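Telomerase reverse transcriptase (Candida tropicalis MYA-3404, PDB 6ZD1) probably elongates telomeres as a ribonucleoprotein reverse transcriptase, copying a template within the enzyme's RNA component to add simple sequence repeats to chromosome ends. Local coordinates at residues 42-47 against 93-98; 184-189 against 237-242; 211-216 against 454-459; 336-341 against 502-507; 591-596 against 618-623. All coordinates share one frame; numbering follows the deposited sequence.

Contact 1: 42-47 against 93-98; sequences SRIISN and LLPLDA
Ile44 is the main bump of helix 36-50, and the end of helix 79-93 with the loop after it (Leu93, Leu94, Pro95, Ala98) supplies the hollow. Ile44 CD1 enters it, 3.7 Å from Leu94 CG and 4.3 Å from Ala98 CB, while CG2 lies against Leu93 CD1. That leucine methyl in turn rides over the helix backbone, with Leu93 CD1 3.3 Å from Ile44 O. Tyr163 and Trp166 of helix 158-179 also touch Ile44.

Polar groups flank this apolar plug. Asn47 ND2 bonds to Leu93 O at 3.3 Å, nearly straight (177°), approaching from above the carbonyl plane, and its OD1 is engaged by Lys50. Arg43 and Asp97 meet tip to tip in a salt bridge. NH1 and NH2 of Arg43 both grip Asp97 OD2 on its syn side, the shorter bond being NH2 to OD2 at 2.8 Å, and the guanidinium and carboxylate planes are turned 34° apart. Asp97 CG sits between its own backbone N and carbonyl carbon (chi1 56°), which brings the carboxylate back toward the helix. The Pro95 ring comes obliquely alongside the guanidinium, with CG 3.3 Å from Arg43 NH2. Helix 36-50 thus packs on the link between helices 79-93 and 104-117, consistent with the largely helical RNA-binding domain of telomerase.

Contact 2: 184-189 against 237-242; sequences ESSNMD and IPKRGG
Ser185 and Ser186 run past Pro238 and Lys239 as two irregular backbones, with CA atoms 5.3 Å apart for Ser185 and Pro238. The second chain is the bend of the hairpin formed by strands 231-237 and 244-249, whose Ile-Pro-Lys sequence matches motif 1 of the reverse transcriptase fingers. Pro238 and Lys239 are each the central residue of an inverse gamma turn, and a type II' turn from Lys239 to Gly242 completes the reversal.

The Ile237 CG2 methyl rests on the facing backbone, 3.5 Å from Ser186 N and 3.6 Å from Glu184 O. Ser185 OG, held anti to its backbone N (chi1 176°), gives Pro238 O a weak hydrogen bond of 3.4 Å. Arg244 touches the side chains of both Ser186 and Lys239. Ser186 OG lies between its own backbone N and carbonyl carbon (chi1 62°), which points it at the aliphatic start of Lys239, with OG 3.0 Å from Lys239 CG.

Contact 3: 211-216 against 454-459; sequences KYAKGN and DLFKRK
Tyr212 and Arg458 meet because the tyrosine CG stands anti to its backbone N (chi1 175°) and the arginine chain bends at chi3 (59°), turning the guanidinium toward the phenol. Arg458 NH1 then donates to Tyr212 OH over 2.6 Å, nearly straight at 163° and close to the guanidinium plane. Asp345 binds both partners, forming a salt bridge with Arg458 and a hydrogen bond with the tyrosine hydroxyl.

On the helix, Asn216 folds back over Tyr212: its ND2 donates to Tyr212 O at 3.0 Å, and CG lies 3.7 Å above the Tyr212 ring plane, toward the rim. The backbones join where Lys459 N donates to Asn216 O, also at 3.0 Å. Ala213 CB approaches Phe456 CE2 at 4.3 Å.

Helix 198-216 thus packs against strand 454-458 just before its own chain enters strand 217-220, the neighbour of 454-458 in the mixed sheet. Phe456 touches Leu217 and Gln219 of that strand, and Cys444 and Val446 of strand 443-446.

Contact 4: 336-341 against 502-507; sequences IKFDMK and DDFIFI
Phe338 and Phe504 are paired across antiparallel strands. Phe504 CB sits over one face of the Phe338 ring, 3.5 Å from its centroid, in a CH-pi contact. The ring planes tilt by just 5°, yet with centroids 4.9 Å apart little of one ring covers the other. Phe338 CG lies between its backbone N and carbonyl carbon (chi1 57°), which swings the ring over its neighbour. The selenomethionine Met340 adds its CE, 3.6 Å from Phe504 CE2, and on the same face Ile336 CG2 meets the edge of the Phe506 ring.

Paired backbone bonds at Ile336 with Phe506 and at Phe338 with Phe504 fix the alignment, and Met340 N to Asp502 O at 3.1 Å continues it. This is the palm of the reverse transcriptase fold, where the motif A strand lies beside that of motif C. Asp339, Asp502 and Asp503 match the carboxylates that bind magnesium in relatives, and probably bind it in the active enzyme. Asp339 CB comes within 3.3 Å of Asp503 OD1.

Tyr477, Met480 and Val481 of helix 469-484 pack against Met340 and Phe504. On the opposite face Lys337 NZ bonds to Thr552 O, and Asn534 gives Asp339 a weak hydrogen bond.

Contact 5: 591-596 against 618-623; sequences QFYCSN and AILKLT
Tyr593 and Phe592 both turn a ring edge toward Thr623, whose OG1 lies near the plane of each, 3.6 Å from Tyr593 CD1 and 3.8 Å from Phe592 CD2. The tyrosine side chain stands roughly perpendicular to the threonine, while the phenylalanine passes it pointing the other way. Thr623 OG1 itself donates to Ile619 O, 2.8 Å away in its own helix, from above that carbonyl's plane.

The Tyr593 ring reaches across because CG is anti to the backbone N (chi1 -171°). Two branched residues meet it aslant, Ile619 with CG2 3.4 Å from Tyr593 CD1 and Leu620 with CD2 3.5 Å from Tyr593 CE1. Segments 591-596 and 618-623, of helices 582-596 and 609-637, run roughly antiparallel (157°) as part of the helical bundle of the C-terminal thumb domain of telomerase. Tyr593 OH is hydrogen-bonded to Thr656 OG1 of helix 642-664, and Ile652 of that helix touches both Tyr593 and Leu620.

Beside the Phe592 ring, Asn596 folds back with ND2 3.1 Å above its plane toward the rim, bonded to Phe592 O. The CB of Asn596 meets Ile619 CD1 at 3.7 Å. Phe572 touches Asn596, Ile619 and Leu622.

The five contacts span the telomerase core from RNA-binding domain to palm and thumb. Contact 4 holds the probable metal-binding carboxylates, and contact 1 is the most remote from it, their centres 59 Å apart on opposite sides of the chain's centre. Contact 2 comes close to three others: its nearest atoms are about 7 Å from contact 4, about 9 Å from contact 3 and about 5 Å from contact 5, with Glu184 touching Ser598 and Phe600 just beyond 591-596. Contacts 2 and 3 alternate along the chain, as do 3 and 4. Contact 3 also approaches contact 4 to about 9 Å, while contacts 4 and 5 remain about 16 Å apart at their nearest atoms.

Contact 1: 42-47 against 93-98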
# COMPACT_ATOMS: atom_id res chain seq x y z
N SER A 42 -33.59 17.50 -10.22
CA SER A 42 -34.11 18.64 -9.48
C SER A 42 -34.64 18.21 -8.12
O SER A 42 -34.39 18.89 -7.11
CB SER A 42 -35.21 19.33 -10.28
OG SER A 42 -34.75 19.75 -11.55
N ARG A 43 -35.35 17.08 -8.06
CA ARG A 43 -35.90 16.64 -6.78
C ARG A 43 -34.81 16.15 -5.84
O ARG A 43 -34.94 16.30 -4.62
CB ARG A 43 -36.94 15.56 -7.02
CG ARG A 43 -38.27 16.10 -7.53
CD ARG A 43 -38.95 15.12 -8.45
NE ARG A 43 -39.29 13.87 -7.78
CZ ARG A 43 -39.41 12.71 -8.41
NH1 ARG A 43 -39.20 12.63 -9.71
NH2 ARG A 43 -39.74 11.62 -7.73
N ILE A 44 -33.73 15.57 -6.38
CA ILE A 44 -32.63 15.14 -5.52
C ILE A 44 -31.90 16.35 -4.96
O ILE A 44 -31.63 16.44 -3.76
CB ILE A 44 -31.68 14.21 -6.30
CG1 ILE A 44 -32.39 12.90 -6.63
CG2 ILE A 44 -30.41 13.96 -5.49
CD1 ILE A 44 -31.55 11.94 -7.44
N ILE A 45 -31.58 17.32 -5.83
CA ILE A 45 -30.90 18.53 -5.38
C ILE A 45 -31.78 19.29 -4.39
O ILE A 45 -31.28 19.87 -3.41
CB ILE A 45 -30.50 19.40 -6.58
CG1 ILE A 45 -29.42 18.69 -7.40
CG2 ILE A 45 -29.99 20.76 -6.13
CD1 ILE A 45 -28.89 19.51 -8.56
N SER A 46 -33.09 19.30 -4.62
CA SER A 46 -33.99 19.99 -3.70
C SER A 46 -34.00 19.33 -2.33
O SER A 46 -33.95 20.02 -1.30
CB SER A 46 -35.40 20.04 -4.27
OG SER A 46 -36.02 18.76 -4.23
N ASN A 47 -34.04 18.00 -2.29
CA ASN A 47 -33.98 17.31 -1.00
C ASN A 47 -32.66 17.57 -0.30
O ASN A 47 -32.62 17.66 0.93
CB ASN A 47 -34.19 15.80 -1.21
CG ASN A 47 -35.60 15.47 -1.65
OD1 ASN A 47 -36.55 16.17 -1.29
ND2 ASN A 47 -35.75 14.40 -2.42
N LEU A 93 -32.56 11.56 0.05
CA LEU A 93 -32.12 12.26 -1.16
C LEU A 93 -32.83 11.74 -2.40
O LEU A 93 -33.19 12.53 -3.29
CB LEU A 93 -30.60 12.11 -1.31
CG LEU A 93 -29.72 13.24 -0.81
CD1 LEU A 93 -29.89 14.46 -1.70
CD2 LEU A 93 -30.04 13.59 0.64
N LEU A 94 -33.04 10.43 -2.49
CA LEU A 94 -33.58 9.82 -3.69
C LEU A 94 -34.99 9.30 -3.44
O LEU A 94 -35.17 8.38 -2.63
CB LEU A 94 -32.67 8.70 -4.17
CG LEU A 94 -31.51 9.09 -5.09
CD1 LEU A 94 -30.52 10.02 -4.40
CD2 LEU A 94 -30.81 7.85 -5.61
N PRO A 95 -36.00 9.86 -4.10
CA PRO A 95 -37.35 9.26 -4.06
C PRO A 95 -37.35 7.87 -4.68
O PRO A 95 -36.39 7.44 -5.31
CB PRO A 95 -38.20 10.25 -4.86
CG PRO A 95 -37.23 11.01 -5.70
CD PRO A 95 -35.96 11.09 -4.91
N LEU A 96 -38.47 7.17 -4.49
CA LEU A 96 -38.53 5.75 -4.87
C LEU A 96 -38.29 5.55 -6.36
O LEU A 96 -37.64 4.58 -6.76
CB LEU A 96 -39.88 5.15 -4.46
CG LEU A 96 -40.01 3.64 -4.70
CD1 LEU A 96 -39.13 2.85 -3.74
CD2 LEU A 96 -41.46 3.20 -4.60
N ASP A 97 -38.82 6.45 -7.20
CA ASP A 97 -38.57 6.34 -8.63
C ASP A 97 -37.11 6.61 -8.98
O ASP A 97 -36.60 6.06 -9.96
CB ASP A 97 -39.49 7.28 -9.41
CG ASP A 97 -39.37 8.72 -8.95
OD1 ASP A 97 -38.92 8.95 -7.81
OD2 ASP A 97 -39.72 9.63 -9.74
N ALA A 98 -36.42 7.44 -8.18
CA ALA A 98 -35.01 7.71 -8.45
C ALA A 98 -34.17 6.45 -8.34
O ALA A 98 -33.12 6.35 -8.98
CB ALA A 98 -34.49 8.79 -7.50

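Contact 2: 184-189 against 237-242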
# COMPACT_ATOMS: atom_id res chain seq x y z
N GLU A 184 -7.22 3.07 6.45
CA GLU A 184 -7.01 1.66 6.72
C GLU A 184 -6.01 1.50 7.86
O GLU A 184 -5.02 2.23 7.94
CB GLU A 184 -6.52 0.92 5.47
CG GLU A 184 -5.14 1.31 4.97
CD GLU A 184 -4.85 0.76 3.59
OE1 GLU A 184 -5.80 0.58 2.80
OE2 GLU A 184 -3.67 0.51 3.29
N SER A 185 -6.31 0.58 8.76
CA SER A 185 -5.43 0.34 9.90
C SER A 185 -4.16 -0.40 9.48
O SER A 185 -4.16 -1.18 8.53
CB SER A 185 -6.14 -0.47 10.98
OG SER A 185 -5.26 -0.77 12.05
N SER A 186 -3.08 -0.11 10.19
CA SER A 186 -1.91 -0.99 10.19
C SER A 186 -2.18 -2.08 11.21
O SER A 186 -2.10 -1.86 12.42
CB SER A 186 -0.64 -0.21 10.51
OG SER A 186 -0.71 0.35 11.81
N ASN A 187 -2.52 -3.27 10.72
CA ASN A 187 -3.01 -4.37 11.54
C ASN A 187 -2.47 -5.67 10.94
O ASN A 187 -1.59 -5.65 10.07
CB ASN A 187 -4.54 -4.34 11.61
CG ASN A 187 -5.11 -5.20 12.72
OD1 ASN A 187 -5.40 -6.37 12.52
ND2 ASN A 187 -5.27 -4.60 13.90
N MSE A 188 -2.94 -6.81 11.44
CA MSE A 188 -2.67 -8.09 10.79
C MSE A 188 -3.64 -8.30 9.63
O MSE A 188 -3.25 -8.71 8.54
CB MSE A 188 -2.76 -9.24 11.79
CG MSE A 188 -1.72 -10.33 11.58
SE MSE A 188 0.07 -9.59 11.32
CE MSE A 188 0.22 -8.56 12.97
N ASP A 189 -4.92 -8.02 9.90
CA ASP A 189 -5.98 -8.09 8.90
C ASP A 189 -6.30 -6.67 8.46
O ASP A 189 -7.08 -5.96 9.11
CB ASP A 189 -7.21 -8.79 9.46
CG ASP A 189 -8.31 -8.98 8.42
OD1 ASP A 189 -8.07 -8.67 7.23
OD2 ASP A 189 -9.41 -9.43 8.80
N ILE A 237 -1.98 6.77 11.18
CA ILE A 237 -2.52 5.43 10.92
C ILE A 237 -2.72 4.72 12.26
O ILE A 237 -1.80 4.70 13.08
CB ILE A 237 -1.60 4.62 9.99
CG1 ILE A 237 -1.46 5.33 8.65
CG2 ILE A 237 -2.14 3.21 9.79
CD1 ILE A 237 -0.36 4.77 7.80
N PRO A 238 -3.87 4.08 12.49
CA PRO A 238 -4.21 3.61 13.84
C PRO A 238 -3.43 2.41 14.35
O PRO A 238 -3.94 1.28 14.42
CB PRO A 238 -5.71 3.28 13.71
CG PRO A 238 -6.17 4.12 12.54
CD PRO A 238 -5.03 4.05 11.58
N LYS A 239 -2.17 2.67 14.72
CA LYS A 239 -1.23 1.63 15.22
C LYS A 239 -1.56 1.26 16.67
O LYS A 239 -0.83 1.69 17.58
CB LYS A 239 0.22 2.13 15.11
CG LYS A 239 1.04 1.49 14.00
CD LYS A 239 2.01 0.44 14.51
CE LYS A 239 2.73 -0.29 13.39
NZ LYS A 239 4.14 0.14 13.27
N ARG A 240 -2.63 0.48 16.86
CA ARG A 240 -3.05 -0.01 18.20
C ARG A 240 -3.20 1.14 19.20
O ARG A 240 -4.15 1.95 19.04
CB ARG A 240 -2.06 -1.05 18.72
CG ARG A 240 -1.57 -2.03 17.67
CD ARG A 240 -0.61 -3.06 18.24
NE ARG A 240 -1.06 -4.43 18.00
CZ ARG A 240 -1.23 -5.34 18.95
NH1 ARG A 240 -0.98 -5.04 20.21
NH2 ARG A 240 -1.64 -6.55 18.63
N GLY A 241 -2.30 1.21 20.18
CA GLY A 241 -2.36 2.19 21.25
C GLY A 241 -2.21 3.65 20.84
O GLY A 241 -2.29 4.53 21.70
N GLY A 242 -2.01 3.93 19.55
CA GLY A 242 -1.61 5.25 19.10
C GLY A 242 -1.71 5.38 17.60
O GLY A 242 -2.69 4.94 16.99

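Contact 3: 211-216 against 454-459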
# COMPACT_ATOMS: atom_id res chain seq x y z
N LYS A 211 1.89 15.27 21.40
CA LYS A 211 2.79 14.47 22.23
C LYS A 211 3.98 13.96 21.44
O LYS A 211 5.12 13.98 21.93
CB LYS A 211 2.02 13.32 22.86
CG LYS A 211 0.85 13.77 23.73
CD LYS A 211 -0.06 12.61 24.11
CE LYS A 211 -1.28 13.09 24.89
NZ LYS A 211 -2.07 14.11 24.15
N TYR A 212 3.75 13.50 20.21
CA TYR A 212 4.84 12.99 19.38
C TYR A 212 5.81 14.10 18.99
O TYR A 212 7.01 13.84 18.84
CB TYR A 212 4.26 12.31 18.13
CG TYR A 212 5.30 11.84 17.13
CD1 TYR A 212 5.90 10.60 17.25
CD2 TYR A 212 5.65 12.64 16.05
CE1 TYR A 212 6.84 10.17 16.33
CE2 TYR A 212 6.59 12.22 15.12
CZ TYR A 212 7.18 10.99 15.26
OH TYR A 212 8.11 10.57 14.34
N ALA A 213 5.32 15.33 18.84
CA ALA A 213 6.19 16.43 18.42
C ALA A 213 7.17 16.83 19.51
O ALA A 213 8.28 17.28 19.21
CB ALA A 213 5.35 17.63 18.00
N LYS A 214 6.78 16.68 20.78
CA LYS A 214 7.66 17.11 21.86
C LYS A 214 8.84 16.16 22.01
O LYS A 214 9.97 16.61 22.27
CB LYS A 214 6.87 17.20 23.17
CG LYS A 214 5.90 18.36 23.23
CD LYS A 214 5.08 18.33 24.51
CE LYS A 214 4.33 19.63 24.73
NZ LYS A 214 3.51 20.02 23.55
N GLY A 215 8.61 14.86 21.85
CA GLY A 215 9.69 13.90 22.04
C GLY A 215 10.51 13.58 20.82
O GLY A 215 11.55 12.93 20.95
N ASN A 216 10.10 14.02 19.63
CA ASN A 216 10.79 13.67 18.40
C ASN A 216 11.10 14.84 17.48
O ASN A 216 12.00 14.72 16.64
CB ASN A 216 9.99 12.64 17.60
CG ASN A 216 9.73 11.37 18.39
OD1 ASN A 216 10.53 10.44 18.36
ND2 ASN A 216 8.61 11.34 19.11
N ASP A 454 2.34 25.30 11.62
CA ASP A 454 3.77 25.42 11.88
C ASP A 454 4.56 24.30 11.21
O ASP A 454 4.02 23.25 10.83
CB ASP A 454 4.05 25.38 13.38
CG ASP A 454 3.51 26.59 14.11
OD1 ASP A 454 3.62 27.72 13.58
OD2 ASP A 454 2.96 26.41 15.22
N LEU A 455 5.87 24.52 11.08
CA LEU A 455 6.80 23.56 10.50
C LEU A 455 7.71 22.97 11.57
O LEU A 455 8.23 23.70 12.43
CB LEU A 455 7.66 24.21 9.41
CG LEU A 455 7.17 24.08 7.98
CD1 LEU A 455 5.85 24.81 7.80
CD2 LEU A 455 8.22 24.59 7.02
N PHE A 456 7.94 21.66 11.49
CA PHE A 456 8.78 20.95 12.44
C PHE A 456 9.82 20.10 11.70
O PHE A 456 9.56 19.59 10.61
CB PHE A 456 7.95 20.05 13.36
CG PHE A 456 7.21 20.80 14.43
CD1 PHE A 456 6.09 21.56 14.12
CD2 PHE A 456 7.63 20.74 15.75
CE1 PHE A 456 5.41 22.25 15.11
CE2 PHE A 456 6.95 21.42 16.74
CZ PHE A 456 5.84 22.18 16.42
N LYS A 457 10.99 19.96 12.32
CA LYS A 457 12.06 19.10 11.84
C LYS A 457 12.33 18.01 12.86
O LYS A 457 11.99 18.14 14.04
CB LYS A 457 13.33 19.92 11.56
CG LYS A 457 14.40 19.20 10.74
CD LYS A 457 15.66 20.05 10.62
CE LYS A 457 15.41 21.31 9.80
NZ LYS A 457 15.10 20.99 8.38
N ARG A 458 12.95 16.92 12.41
CA ARG A 458 13.25 15.80 13.29
C ARG A 458 14.54 16.06 14.07
O ARG A 458 15.54 16.51 13.50
CB ARG A 458 13.38 14.51 12.49
CG ARG A 458 12.09 14.06 11.84
CD ARG A 458 12.16 12.59 11.49
NE ARG A 458 12.38 11.78 12.69
CZ ARG A 458 11.41 11.34 13.48
NH1 ARG A 458 10.15 11.63 13.20
NH2 ARG A 458 11.70 10.61 14.55
N LYS A 459 14.50 15.80 15.38
CA LYS A 459 15.73 15.80 16.16
C LYS A 459 16.65 14.66 15.73
O LYS A 459 17.87 14.84 15.64
CB LYS A 459 15.41 15.68 17.65
CG LYS A 459 14.57 16.82 18.21
CD LYS A 459 14.09 16.51 19.63
CE LYS A 459 15.25 16.22 20.57
NZ LYS A 459 14.79 15.90 21.95

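Contact 4: 336-341 against 502-507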
# COMPACT_ATOMS: atom_id res chain seq x y z
N ILE A 336 16.61 -17.80 17.56
CA ILE A 336 16.30 -16.57 18.28
C ILE A 336 15.74 -15.56 17.28
O ILE A 336 16.28 -15.42 16.17
CB ILE A 336 17.56 -16.01 18.99
CG1 ILE A 336 17.29 -14.65 19.61
CG2 ILE A 336 18.75 -15.98 18.03
CD1 ILE A 336 16.71 -14.73 20.99
N LYS A 337 14.64 -14.91 17.63
CA LYS A 337 14.10 -13.81 16.85
C LYS A 337 14.08 -12.54 17.70
O LYS A 337 13.82 -12.60 18.91
CB LYS A 337 12.70 -14.12 16.30
CG LYS A 337 11.57 -13.93 17.30
CD LYS A 337 10.22 -14.02 16.62
CE LYS A 337 9.10 -13.75 17.61
NZ LYS A 337 7.77 -13.84 16.96
N PHE A 338 14.35 -11.41 17.06
CA PHE A 338 14.39 -10.13 17.76
C PHE A 338 14.15 -9.02 16.75
O PHE A 338 14.54 -9.13 15.59
CB PHE A 338 15.73 -9.93 18.50
CG PHE A 338 16.95 -10.04 17.62
CD1 PHE A 338 17.52 -11.27 17.33
CD2 PHE A 338 17.54 -8.89 17.10
CE1 PHE A 338 18.65 -11.36 16.52
CE2 PHE A 338 18.67 -8.98 16.29
CZ PHE A 338 19.23 -10.21 16.01
N ASP A 339 13.45 -7.97 17.19
CA ASP A 339 13.07 -6.86 16.33
C ASP A 339 13.57 -5.54 16.91
O ASP A 339 14.00 -5.46 18.07
CB ASP A 339 11.55 -6.81 16.12
CG ASP A 339 10.78 -6.59 17.41
OD1 ASP A 339 11.14 -7.20 18.44
OD2 ASP A 339 9.81 -5.81 17.39
N MSE A 340 13.49 -4.49 16.09
CA MSE A 340 13.94 -3.16 16.49
C MSE A 340 12.79 -2.24 16.88
O MSE A 340 11.72 -2.27 16.27
CB MSE A 340 14.76 -2.52 15.36
CG MSE A 340 16.01 -3.32 14.98
SE MSE A 340 17.15 -3.71 16.52
CE MSE A 340 18.62 -4.61 15.61
N LYS A 341 13.02 -1.44 17.92
CA LYS A 341 12.05 -0.47 18.40
C LYS A 341 12.14 0.80 17.56
O LYS A 341 13.16 1.50 17.61
CB LYS A 341 12.30 -0.15 19.87
CG LYS A 341 11.79 -1.18 20.86
CD LYS A 341 12.10 -0.77 22.29
CE LYS A 341 13.61 -0.67 22.52
NZ LYS A 341 13.95 -0.40 23.94
N ASP A 502 12.80 -4.82 9.91
CA ASP A 502 13.20 -4.62 11.30
C ASP A 502 13.20 -5.91 12.12
O ASP A 502 13.59 -5.88 13.29
CB ASP A 502 12.32 -3.55 11.99
CG ASP A 502 10.82 -3.79 11.80
OD1 ASP A 502 10.42 -4.61 10.95
OD2 ASP A 502 10.04 -3.12 12.51
N ASP A 503 12.81 -7.04 11.52
CA ASP A 503 12.75 -8.32 12.22
C ASP A 503 13.95 -9.19 11.88
O ASP A 503 14.35 -9.29 10.71
CB ASP A 503 11.45 -9.05 11.88
CG ASP A 503 10.21 -8.23 12.21
OD1 ASP A 503 9.99 -7.94 13.41
OD2 ASP A 503 9.48 -7.87 11.27
N PHE A 504 14.49 -9.86 12.89
CA PHE A 504 15.66 -10.71 12.74
C PHE A 504 15.34 -12.12 13.20
O PHE A 504 14.54 -12.32 14.12
CB PHE A 504 16.85 -10.17 13.55
CG PHE A 504 17.37 -8.84 13.08
CD1 PHE A 504 18.56 -8.76 12.37
CD2 PHE A 504 16.68 -7.67 13.36
CE1 PHE A 504 19.04 -7.54 11.94
CE2 PHE A 504 17.16 -6.45 12.93
CZ PHE A 504 18.34 -6.38 12.22
N ILE A 505 15.97 -13.10 12.56
CA ILE A 505 15.92 -14.48 13.01
C ILE A 505 17.31 -15.08 12.83
O ILE A 505 18.02 -14.76 11.87
CB ILE A 505 14.85 -15.30 12.25
CG1 ILE A 505 14.66 -16.66 12.94
CG2 ILE A 505 15.23 -15.49 10.79
CD1 ILE A 505 13.46 -17.43 12.44
N PHE A 506 17.70 -15.93 13.77
CA PHE A 506 19.01 -16.57 13.72
C PHE A 506 18.86 -18.01 14.17
O PHE A 506 18.43 -18.27 15.29
CB PHE A 506 20.02 -15.84 14.61
CG PHE A 506 21.32 -16.55 14.76
CD1 PHE A 506 22.21 -16.61 13.70
CD2 PHE A 506 21.65 -17.19 15.94
CE1 PHE A 506 23.42 -17.27 13.82
CE2 PHE A 506 22.86 -17.85 16.07
CZ PHE A 506 23.74 -17.90 15.01
N ILE A 507 19.22 -18.94 13.29
CA ILE A 507 19.12 -20.37 13.55
C ILE A 507 20.52 -20.96 13.53
O ILE A 507 21.32 -20.64 12.64
CB ILE A 507 18.22 -21.07 12.51
CG1 ILE A 507 16.86 -20.38 12.44
CG2 ILE A 507 18.05 -22.54 12.86
CD1 ILE A 507 15.97 -20.89 11.33

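Contact 5: 591-596 against 618-623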
# COMPACT_ATOMS: atom_id res chain seq x y z
N GLN A 591 -14.38 -7.93 -5.57
CA GLN A 591 -14.51 -7.28 -4.27
C GLN A 591 -13.43 -7.75 -3.31
O GLN A 591 -12.80 -6.94 -2.63
CB GLN A 591 -15.90 -7.54 -3.69
CG GLN A 591 -16.97 -6.68 -4.29
CD GLN A 591 -16.64 -5.21 -4.15
OE1 GLN A 591 -16.55 -4.68 -3.03
NE2 GLN A 591 -16.43 -4.53 -5.27
N PHE A 592 -13.20 -9.07 -3.25
CA PHE A 592 -12.19 -9.60 -2.34
C PHE A 592 -10.81 -9.06 -2.67
O PHE A 592 -10.04 -8.69 -1.77
CB PHE A 592 -12.19 -11.13 -2.39
CG PHE A 592 -11.03 -11.77 -1.69
CD1 PHE A 592 -11.06 -11.97 -0.32
CD2 PHE A 592 -9.91 -12.17 -2.40
CE1 PHE A 592 -9.99 -12.56 0.33
CE2 PHE A 592 -8.83 -12.76 -1.75
CZ PHE A 592 -8.87 -12.95 -0.38
N TYR A 593 -10.47 -8.98 -3.96
CA TYR A 593 -9.14 -8.55 -4.36
C TYR A 593 -8.89 -7.11 -3.96
O TYR A 593 -7.87 -6.79 -3.34
CB TYR A 593 -8.97 -8.73 -5.87
CG TYR A 593 -7.56 -8.50 -6.36
CD1 TYR A 593 -6.65 -9.55 -6.40
CD2 TYR A 593 -7.14 -7.25 -6.79
CE1 TYR A 593 -5.36 -9.36 -6.85
CE2 TYR A 593 -5.84 -7.05 -7.24
CZ TYR A 593 -4.96 -8.11 -7.27
OH TYR A 593 -3.67 -7.94 -7.71
N CYS A 594 -9.82 -6.21 -4.29
CA CYS A 594 -9.65 -4.81 -3.93
C CYS A 594 -9.68 -4.61 -2.42
O CYS A 594 -9.02 -3.71 -1.90
CB CYS A 594 -10.72 -3.94 -4.59
SG CYS A 594 -10.65 -3.94 -6.38
N SER A 595 -10.43 -5.45 -1.70
CA SER A 595 -10.51 -5.29 -0.25
C SER A 595 -9.19 -5.61 0.42
O SER A 595 -8.87 -5.04 1.47
CB SER A 595 -11.62 -6.17 0.32
OG SER A 595 -11.70 -6.04 1.73
N ASN A 596 -8.39 -6.51 -0.17
CA ASN A 596 -7.12 -6.89 0.42
C ASN A 596 -5.93 -6.21 -0.23
O ASN A 596 -4.81 -6.36 0.27
CB ASN A 596 -6.94 -8.42 0.34
CG ASN A 596 -7.95 -9.16 1.18
OD1 ASN A 596 -7.75 -9.39 2.37
ND2 ASN A 596 -9.06 -9.54 0.56
N ALA A 618 0.55 -12.94 -3.47
CA ALA A 618 -0.21 -13.57 -2.39
C ALA A 618 -1.71 -13.31 -2.54
O ALA A 618 -2.52 -14.23 -2.36
CB ALA A 618 0.28 -13.06 -1.03
N ILE A 619 -2.10 -12.08 -2.88
CA ILE A 619 -3.51 -11.81 -3.12
C ILE A 619 -4.00 -12.58 -4.35
O ILE A 619 -5.10 -13.14 -4.35
CB ILE A 619 -3.78 -10.30 -3.29
CG1 ILE A 619 -3.14 -9.52 -2.15
CG2 ILE A 619 -5.27 -10.04 -3.30
CD1 ILE A 619 -3.73 -9.84 -0.81
N LEU A 620 -3.18 -12.62 -5.40
CA LEU A 620 -3.57 -13.34 -6.61
C LEU A 620 -3.79 -14.82 -6.33
O LEU A 620 -4.83 -15.38 -6.70
CB LEU A 620 -2.50 -13.15 -7.70
CG LEU A 620 -2.43 -11.80 -8.42
CD1 LEU A 620 -1.25 -11.75 -9.37
CD2 LEU A 620 -3.73 -11.50 -9.16
N LYS A 621 -2.84 -15.46 -5.63
CA LYS A 621 -2.96 -16.89 -5.38
C LYS A 621 -4.24 -17.22 -4.62
O LYS A 621 -4.95 -18.17 -4.96
CB LYS A 621 -1.74 -17.40 -4.62
CG LYS A 621 -0.47 -17.46 -5.45
CD LYS A 621 0.76 -17.80 -4.61
CE LYS A 621 0.83 -19.29 -4.27
NZ LYS A 621 -0.05 -19.68 -3.13
N LEU A 622 -4.57 -16.42 -3.60
CA LEU A 622 -5.81 -16.65 -2.87
C LEU A 622 -7.02 -16.46 -3.78
O LEU A 622 -7.99 -17.22 -3.70
CB LEU A 622 -5.91 -15.71 -1.68
CG LEU A 622 -4.96 -16.06 -0.55
CD1 LEU A 622 -5.11 -15.06 0.58
CD2 LEU A 622 -5.24 -17.47 -0.06
N THR A 623 -6.96 -15.48 -4.68
CA THR A 623 -8.08 -15.26 -5.59
C THR A 623 -8.25 -16.43 -6.54
O THR A 623 -9.37 -16.92 -6.73
CB THR A 623 -7.88 -13.95 -6.36
OG1 THR A 623 -7.68 -12.88 -5.43
CG2 THR A 623 -9.11 -13.65 -7.21